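Local coordinates for protein Alpha/beta hydrolase (PDB 6TJ2) that probably hydrolyses the ester bond of methyl salicylate to release salicylic acid, as an extracellular relative of tobacco salicylic acid binding protein 2, at residues Asp141-Leu146 / Pro246-His251; Ser227-Thr232 / Arg256-Lys261. One frame throughout, in Å; residues are numbered along the deposited sequence.

Contact 1: Asp141-Leu146 / Pro246-His251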
loop_
_atom_site.group_PDB
_atom_site.type_symbol
_atom_site.label_atom_id
_atom_site.label_comp_id
_atom_site.label_asym_id
_atom_site.label_seq_id
_atom_site.Cartn_x
_atom_site.Cartn_y
_atom_site.Cartn_z
ATOM N N ASP A 141 4.091 -11.887 7.581
ATOM C CA ASP A 141 3.836 -10.813 8.561
ATOM C C ASP A 141 4.769 -11.075 9.748
ATOM O O ASP A 141 4.327 -11.117 10.911
ATOM C CB ASP A 141 2.374 -10.710 8.954
ATOM C CG ASP A 141 1.503 -10.197 7.837
ATOM O OD1 ASP A 141 2.013 -9.818 6.828
ATOM O OD2 ASP A 141 0.274 -10.091 8.052
ATOM N N ALA A 142 6.039 -11.226 9.407
ATOM C CA ALA A 142 7.066 -11.691 10.330
ATOM C C ALA A 142 8.211 -10.691 10.429
ATOM O O ALA A 142 8.509 -9.922 9.500
ATOM C CB ALA A 142 7.580 -13.068 9.963
ATOM N N PHE A 143 8.864 -10.716 11.566
ATOM C CA PHE A 143 10.087 -9.929 11.780
ATOM C C PHE A 143 11.250 -10.631 11.113
ATOM O O PHE A 143 11.331 -11.882 11.081
ATOM C CB PHE A 143 10.339 -9.764 13.280
ATOM C CG PHE A 143 9.211 -9.063 13.968
ATOM C CD1 PHE A 143 9.041 -7.700 13.760
ATOM C CD2 PHE A 143 8.273 -9.744 14.734
ATOM C CE1 PHE A 143 7.956 -7.043 14.343
ATOM C CE2 PHE A 143 7.180 -9.087 15.266
ATOM C CZ PHE A 143 7.054 -7.741 15.118
ATOM N N ALA A 144 12.189 -9.852 10.602
ATOM C CA ALA A 144 13.454 -10.354 10.044
ATOM C C ALA A 144 14.568 -9.478 10.575
ATOM O O ALA A 144 15.094 -8.652 9.822
ATOM C CB ALA A 144 13.340 -10.355 8.533
ATOM N N PRO A 145 14.909 -9.573 11.863
ATOM C CA PRO A 145 15.987 -8.737 12.377
ATOM C C PRO A 145 17.244 -8.936 11.527
ATOM O O PRO A 145 17.530 -10.010 11.003
ATOM C CB PRO A 145 16.224 -9.227 13.804
ATOM C CG PRO A 145 14.890 -9.868 14.149
ATOM C CD PRO A 145 14.343 -10.485 12.880
ATOM N N LEU A 146 18.030 -7.854 11.460
ATOM C CA LEU A 146 19.410 -7.974 10.935
ATOM C C LEU A 146 20.315 -8.555 12.021
ATOM O O LEU A 146 19.959 -8.509 13.218
ATOM C CB LEU A 146 19.899 -6.572 10.525
ATOM C CG LEU A 146 19.073 -5.877 9.437
ATOM C CD1 LEU A 146 19.630 -4.475 9.109
ATOM C CD2 LEU A 146 19.020 -6.703 8.183
ATOM N N PRO A 246 7.103 -2.082 3.475
ATOM C CA PRO A 246 8.342 -2.670 2.986
ATOM C C PRO A 246 9.512 -2.740 3.972
ATOM O O PRO A 246 10.571 -3.269 3.604
ATOM C CB PRO A 246 8.761 -1.714 1.850
ATOM C CG PRO A 246 8.141 -0.398 2.243
ATOM C CD PRO A 246 6.853 -0.730 2.935
ATOM N N THR A 247 9.388 -2.291 5.204
ATOM C CA THR A 247 10.570 -2.225 6.085
ATOM C C THR A 247 11.099 -3.597 6.477
ATOM O O THR A 247 12.269 -3.927 6.127
ATOM C CB THR A 247 10.369 -1.332 7.297
ATOM O OG1 THR A 247 10.157 -0.001 6.821
ATOM C CG2 THR A 247 11.577 -1.365 8.226
ATOM N N GLN A 248 10.334 -4.437 7.143
ATOM C CA GLN A 248 10.883 -5.761 7.563
ATOM C C GLN A 248 11.214 -6.592 6.317
ATOM O O GLN A 248 12.328 -7.214 6.287
ATOM C CB GLN A 248 9.949 -6.517 8.493
ATOM C CG GLN A 248 9.834 -5.900 9.887
ATOM C CD GLN A 248 11.143 -5.897 10.641
ATOM O OE1 GLN A 248 11.721 -4.849 11.027
ATOM N NE2 GLN A 248 11.702 -7.048 10.848
ATOM N N SER A 249 10.360 -6.617 5.325
ATOM C CA SER A 249 10.598 -7.456 4.142
ATOM C C SER A 249 11.885 -7.033 3.472
ATOM O O SER A 249 12.613 -7.892 2.973
ATOM C CB SER A 249 9.422 -7.447 3.201
ATOM O OG SER A 249 9.240 -6.138 2.680
ATOM N N SER A 250 12.213 -5.744 3.438
ATOM C CA SER A 250 13.442 -5.287 2.742
ATOM C C SER A 250 14.674 -5.884 3.387
ATOM O O SER A 250 15.747 -5.944 2.698
ATOM C CB SER A 250 13.524 -3.788 2.718
ATOM O OG SER A 250 13.803 -3.276 4.005
ATOM N N HIS A 251 14.663 -6.305 4.642
ATOM C CA HIS A 251 15.847 -6.906 5.282
ATOM C C HIS A 251 16.233 -8.191 4.583
ATOM O O HIS A 251 17.423 -8.594 4.707
ATOM C CB HIS A 251 15.580 -7.208 6.757
ATOM C CG HIS A 251 15.342 -6.024 7.607
ATOM N ND1 HIS A 251 15.061 -6.143 8.927
ATOM C CD2 HIS A 251 15.393 -4.687 7.338
ATOM C CE1 HIS A 251 14.949 -4.915 9.454
ATOM N NE2 HIS A 251 15.131 -3.995 8.470
#
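Ala144 and Gln248 bring the two backbones closest, their CA atoms 5.8 Å apart, where the loop that follows central strand 134-139 of this alpha/beta-hydrolase fold runs past the C-terminal part of helix 244-250. The chain turns a corner at Asp141 and continues as a loop through Leu146. The helix takes a wider pi-type turn at 246-248, and His251 N bonds to Gln248 O (3.0 Å) near the helix end.

Ala144, with its small methyl, lets the helix residues come near its backbone. Its carbonyl O accepts a hydrogen bond from His251 ND1 at 2.7 Å, with an N-H...O angle of 160°. The acceptor lies almost in the imidazole plane, although the donor is tilted 34° from the carbonyl plane. Leu146 lies over one ring face: its CG is 4.1 Å from the His251 ring centroid, a CH-pi contact, and both side chains also touch Tyr220 of helix 217-221.

Gln248 is bent at chi2, which places CD near the loop, and its amide plane stands 64° from the ring of Phe143. The side chain of Phe143 touches residues of the probable Ser117-His264-Asp234 catalytic triad. Behind the amide, the aliphatic root of Gln248 rests on the loop, CB lying 3.8 Å from Ala142 O.

Contact 2: Ser227-Thr232 / Arg256-Lys261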
loop_
_atom_site.group_PDB
_atom_site.type_symbol
_atom_site.label_atom_id
_atom_site.label_comp_id
_atom_site.label_asym_id
_atom_site.label_seq_id
_atom_site.Cartn_x
_atom_site.Cartn_y
_atom_site.Cartn_z
ATOM N N SER A 227 10.590 -15.796 0.541
ATOM C CA SER A 227 9.355 -15.071 0.220
ATOM C C SER A 227 8.893 -14.278 1.407
ATOM O O SER A 227 9.211 -14.637 2.573
ATOM C CB SER A 227 8.249 -16.009 -0.194
ATOM O OG SER A 227 8.651 -16.811 -1.288
ATOM N N TYR A 228 8.135 -13.237 1.138
ATOM C CA TYR A 228 7.462 -12.457 2.178
ATOM C C TYR A 228 6.015 -12.372 1.799
ATOM O O TYR A 228 5.670 -11.841 0.716
ATOM C CB TYR A 228 8.073 -11.064 2.358
ATOM C CG TYR A 228 7.764 -10.443 3.705
ATOM C CD1 TYR A 228 6.521 -9.892 3.989
ATOM C CD2 TYR A 228 8.707 -10.450 4.736
ATOM C CE1 TYR A 228 6.194 -9.415 5.233
ATOM C CE2 TYR A 228 8.384 -9.958 5.997
ATOM C CZ TYR A 228 7.124 -9.494 6.248
ATOM O OH TYR A 228 6.813 -9.032 7.513
ATOM N N LEU A 229 5.149 -12.894 2.668
ATOM C CA LEU A 229 3.689 -12.862 2.541
ATOM C C LEU A 229 3.163 -11.786 3.481
ATOM O O LEU A 229 3.374 -11.882 4.684
ATOM C CB LEU A 229 3.137 -14.275 2.845
ATOM C CG LEU A 229 1.605 -14.351 2.895
ATOM C CD1 LEU A 229 0.905 -13.838 1.634
ATOM C CD2 LEU A 229 1.146 -15.781 3.230
ATOM N N TYR A 230 2.538 -10.750 2.923
ATOM C CA TYR A 230 2.103 -9.560 3.645
ATOM C C TYR A 230 0.631 -9.364 3.530
ATOM O O TYR A 230 0.132 -9.350 2.384
ATOM C CB TYR A 230 2.846 -8.339 3.095
ATOM C CG TYR A 230 2.452 -7.033 3.720
ATOM C CD1 TYR A 230 1.978 -6.025 2.918
ATOM C CD2 TYR A 230 2.516 -6.818 5.088
ATOM C CE1 TYR A 230 1.676 -4.789 3.446
ATOM C CE2 TYR A 230 2.131 -5.602 5.630
ATOM C CZ TYR A 230 1.731 -4.593 4.805
ATOM O OH TYR A 230 1.416 -3.369 5.405
ATOM N N LEU A 231 -0.054 -9.169 4.630
ATOM C CA LEU A 231 -1.465 -8.786 4.646
ATOM C C LEU A 231 -1.580 -7.295 4.956
ATOM O O LEU A 231 -0.993 -6.812 5.909
ATOM C CB LEU A 231 -2.279 -9.615 5.629
ATOM C CG LEU A 231 -2.132 -11.126 5.518
ATOM C CD1 LEU A 231 -3.002 -11.823 6.556
ATOM C CD2 LEU A 231 -2.511 -11.616 4.116
ATOM N N THR A 232 -2.325 -6.569 4.113
ATOM C CA THR A 232 -2.156 -5.097 4.084
ATOM C C THR A 232 -2.822 -4.368 5.255
ATOM O O THR A 232 -2.525 -3.180 5.396
ATOM C CB THR A 232 -2.672 -4.511 2.778
ATOM O OG1 THR A 232 -4.086 -4.667 2.690
ATOM C CG2 THR A 232 -2.008 -5.123 1.557
ATOM N N ARG A 256 10.583 -13.083 -2.936
ATOM C CA ARG A 256 9.295 -13.093 -3.634
ATOM C C ARG A 256 8.214 -12.492 -2.762
ATOM O O ARG A 256 7.930 -13.003 -1.665
ATOM C CB ARG A 256 8.860 -14.508 -4.007
ATOM C CG ARG A 256 7.577 -14.573 -4.835
ATOM C CD ARG A 256 6.948 -15.969 -4.873
ATOM N NE ARG A 256 7.901 -16.868 -5.477
ATOM C CZ ARG A 256 7.810 -18.202 -5.392
ATOM N NH1 ARG A 256 6.751 -18.750 -4.837
ATOM N NH2 ARG A 256 8.788 -18.939 -5.855
ATOM N N PHE A 257 7.671 -11.375 -3.197
ATOM C CA PHE A 257 6.603 -10.680 -2.492
ATOM C C PHE A 257 5.251 -11.203 -2.917
ATOM O O PHE A 257 4.933 -11.200 -4.120
ATOM C CB PHE A 257 6.676 -9.175 -2.783
ATOM C CG PHE A 257 5.600 -8.363 -2.102
ATOM C CD1 PHE A 257 5.529 -8.300 -0.703
ATOM C CD2 PHE A 257 4.729 -7.551 -2.827
ATOM C CE1 PHE A 257 4.529 -7.577 -0.084
ATOM C CE2 PHE A 257 3.752 -6.806 -2.209
ATOM C CZ PHE A 257 3.652 -6.795 -0.811
ATOM N N ILE A 258 4.395 -11.545 -1.958
ATOM C CA ILE A 258 2.990 -11.951 -2.160
ATOM C C ILE A 258 2.121 -11.152 -1.209
ATOM O O ILE A 258 2.423 -11.107 -0.005
ATOM C CB ILE A 258 2.795 -13.469 -1.976
ATOM C CG1 ILE A 258 3.638 -14.289 -2.986
ATOM C CG2 ILE A 258 1.318 -13.819 -2.039
ATOM C CD1 ILE A 258 3.307 -14.115 -4.437
ATOM N N GLU A 259 1.096 -10.506 -1.715
ATOM C CA GLU A 259 0.216 -9.639 -0.940
ATOM C C GLU A 259 -1.154 -10.262 -0.806
ATOM O O GLU A 259 -1.688 -10.847 -1.743
ATOM C CB GLU A 259 0.077 -8.305 -1.691
ATOM C CG GLU A 259 -0.700 -7.215 -0.957
ATOM C CD GLU A 259 -1.074 -6.080 -1.938
ATOM O OE1 GLU A 259 -2.008 -6.279 -2.777
ATOM O OE2 GLU A 259 -0.551 -5.046 -1.749
ATOM N N GLY A 260 -1.757 -10.070 0.342
ATOM C CA GLY A 260 -3.143 -10.421 0.596
ATOM C C GLY A 260 -3.850 -9.451 1.481
ATOM O O GLY A 260 -3.251 -8.464 1.937
ATOM N N LYS A 261 -5.122 -9.728 1.709
ATOM C CA LYS A 261 -5.985 -8.909 2.565
ATOM C C LYS A 261 -6.151 -9.584 3.917
ATOM O O LYS A 261 -6.527 -10.751 3.980
ATOM C CB LYS A 261 -7.329 -8.728 1.851
ATOM C CG LYS A 261 -8.369 -7.967 2.664
ATOM C CD LYS A 261 -9.774 -7.686 2.048
ATOM C CE LYS A 261 -10.593 -6.631 2.804
ATOM N NZ LYS A 261 -9.830 -5.391 3.141
#
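Strands 226-231 and 256-260 form the last parallel pair of the central sheet, joined through helix 244-250 as a beta-alpha-beta crossover. Five backbone hydrogen bonds alternate between them, from Tyr228 N to Arg256 O (2.8 Å) through to Thr232 N and Gly260 O (3.0 Å); the short strand axes lie 15° apart.

On the face bearing Leu229 and Ile258, branched aliphatic chains suit a buried layer: Leu229 CD1 meets Ile258 CG2 at 3.7 Å. Leu229 and Leu231 also touch helix 272-283, and Ile258 packs on Asn188 of a second subunit. Leu231 CD2 lies over the backbone of Gly260, 3.8 Å from its CA, where a side chain would clash. Ser227 OG sits over one face of the Arg256 guanidinium and bonds to Ala282 O; Arg256 NH1 bonds to Arg284 O, while NE forms a salt bridge with Asp184 of the second subunit.

On the other face, Tyr230 CB packs 3.7 Å from Phe257 CE1. His245 stacks on the Phe257 ring and also meets that of Tyr230. Nearby, Thr232 CG2 lies 3.5 Å from Glu259 CG, methyl against methylene, while Glu259 OE1 is hydrogen-bonded to Thr232 OG1 of the second subunit. An alanine in place of Glu259 removes CG and the carboxylate, and would probably open a gap beside the Thr232 methyl and leave the second subunit's threonine hydroxyl without this mate. Such a right-handed parallel crossover at the sheet's edge is typical of the alpha/beta-hydrolase fold.

From the N terminus, the chain leaves strand 134-139, passes through 141-146, and later enters strand 226-231. Helix 244-250 and strand 256-260 then follow. Contact 1 closes a long loop from 141-146 to 246-251, with 99 residues between its segments; contact 2 closes a shorter one from 227-232 to 256-261, with 23. The segments alternate, so the two closures cross. They also touch: Tyr228 OH probably hydrogen-bonds to Ala142 O at 2.8 Å, and Ser249 CB packs against Tyr228 CD2. Together they tie the loop beyond strand 134-139 to the crossover helix and to the edge of the parallel sheet.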